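Local structure of transcriptional regulator, MarR family (Silicibacter pomeroyi DSS-3, 3CDH) at the interface of chains A and B. The protein probably binds DNA as a MarR-family transcription factor, a helix-turn-helix regulator that typically works as a homodimer. Numbering follows the deposited sequence. Chains: chain A/B, Transcriptional regulator, MarR family.

The interface of chains A and B. Residues chain A 46, 50, 53, 115, 118-119; chain B 12, 16.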
# COMPACT_ATOMS: atom_id res chain seq x y z
N TRP A 46 11.92 5.83 -8.43
CA TRP A 46 11.16 5.33 -9.55
C TRP A 46 9.90 6.20 -9.67
O TRP A 46 9.58 6.71 -10.76
CB TRP A 46 10.84 3.85 -9.38
CG TRP A 46 9.43 3.52 -9.79
CD1 TRP A 46 8.39 3.15 -8.96
CD2 TRP A 46 8.89 3.55 -11.12
NE1 TRP A 46 7.24 2.96 -9.70
CE2 TRP A 46 7.52 3.19 -11.02
CE3 TRP A 46 9.42 3.85 -12.38
CZ2 TRP A 46 6.68 3.12 -12.15
CZ3 TRP A 46 8.59 3.78 -13.49
CH2 TRP A 46 7.23 3.42 -13.36
N ALA A 50 8.58 8.23 -12.89
CA ALA A 50 7.23 7.97 -13.38
C ALA A 50 6.45 9.26 -13.54
O ALA A 50 5.73 9.42 -14.53
CB ALA A 50 6.52 7.04 -12.44
N VAL A 53 8.04 11.56 -16.56
CA VAL A 53 8.15 11.05 -17.93
C VAL A 53 7.24 11.77 -18.93
O VAL A 53 7.61 11.91 -20.10
CB VAL A 53 7.92 9.53 -18.00
CG1 VAL A 53 6.44 9.18 -18.02
CG2 VAL A 53 8.65 8.94 -19.18
N VAL A 115 9.59 3.17 -17.27
CA VAL A 115 8.16 3.25 -17.53
C VAL A 115 7.76 2.20 -18.57
O VAL A 115 6.72 1.54 -18.42
CB VAL A 115 7.72 4.64 -17.89
CG1 VAL A 115 6.27 4.62 -18.40
CG2 VAL A 115 7.80 5.52 -16.68
N ALA A 118 7.28 -0.75 -16.56
CA ALA A 118 6.02 -0.62 -15.84
C ALA A 118 4.83 -0.99 -16.75
O ALA A 118 4.01 -1.83 -16.35
CB ALA A 118 5.83 0.75 -15.22
N ARG A 119 4.75 -0.36 -17.94
CA ARG A 119 3.60 -0.55 -18.82
C ARG A 119 3.54 -2.02 -19.34
O ARG A 119 2.45 -2.56 -19.58
CB ARG A 119 3.50 0.51 -19.97
CG ARG A 119 3.55 2.05 -19.59
CD ARG A 119 2.92 3.04 -20.66
NE ARG A 119 3.69 4.29 -20.89
CZ ARG A 119 3.23 5.56 -20.93
NH1 ARG A 119 1.94 5.85 -20.75
NH2 ARG A 119 4.08 6.57 -21.14
N PHE B 12 0.74 9.28 -17.47
CA PHE B 12 1.01 7.91 -17.07
C PHE B 12 0.60 7.59 -15.62
O PHE B 12 -0.19 6.69 -15.38
CB PHE B 12 2.46 7.53 -17.33
CG PHE B 12 2.89 6.26 -16.66
CD1 PHE B 12 2.35 5.03 -17.05
CD2 PHE B 12 3.80 6.29 -15.61
CE1 PHE B 12 2.72 3.82 -16.40
CE2 PHE B 12 4.17 5.10 -14.96
CZ PHE B 12 3.62 3.86 -15.36
N TYR B 16 -2.11 4.68 -14.06
CA TYR B 16 -1.31 3.49 -13.87
C TYR B 16 -1.91 2.61 -12.77
O TYR B 16 -2.22 3.11 -11.68
CB TYR B 16 0.07 3.95 -13.48
CG TYR B 16 1.08 2.91 -13.18
CD1 TYR B 16 1.17 1.73 -13.92
CD2 TYR B 16 2.01 3.12 -12.16
CE1 TYR B 16 2.15 0.78 -13.64
CE2 TYR B 16 2.99 2.19 -11.88
CZ TYR B 16 3.05 1.03 -12.61
OH TYR B 16 4.04 0.14 -12.32
O HOH W 1 3.72 -2.15 -13.50
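B:Phe12, near the N-terminus of chain B, plugs into a largely apolar pocket of chain A walled by helices 43-52 and 105-128, with A:Arg119 and the A:Ala50 carbonyl as its polar margin: a worked example of how a terminal aromatic can anchor one subunit on its mate, as probably happens in this MarR-family dimer. Two-fold symmetry repeats the plug with the chains exchanged. Traced outward, CB of B:Phe12 lies 3.8 Å from NH1 of A:Arg119. CG lies anti to the backbone N (chi1 166°), which carries the ring into chain A. On one flank CD1 lies over the rim of one A:Arg119 guanidinium face, the planes 58° apart rather than stacked flat, and CE1 touches the aliphatic CG of the same arginine at 3.7 Å. On the other, at CD2 the ring turns its edge to the backbone O of A:Ala50, which lies in the ring plane, and CE2 meets CH2 of A:Trp46 at 3.8 Å. The tip, CZ, reaches CB of A:Ala118. Methyl CG1 of A:Val115 caps the ring over its centre, 3.9 Å from the centroid, while CB of B:Tyr16 lies off-centre on the opposite face. With an alanine at B:Phe12, that methyl would probably lose its aromatic partner and a gap would open between A:Trp46 and A:Arg119. B:Tyr16 extends the contact, its CE2 at the edge of the A:Trp46 indole. A water 2.6 Å from the phenolic OH of B:Tyr16 links it to the backbone O of A:Ala118, 2.9 Å from that water.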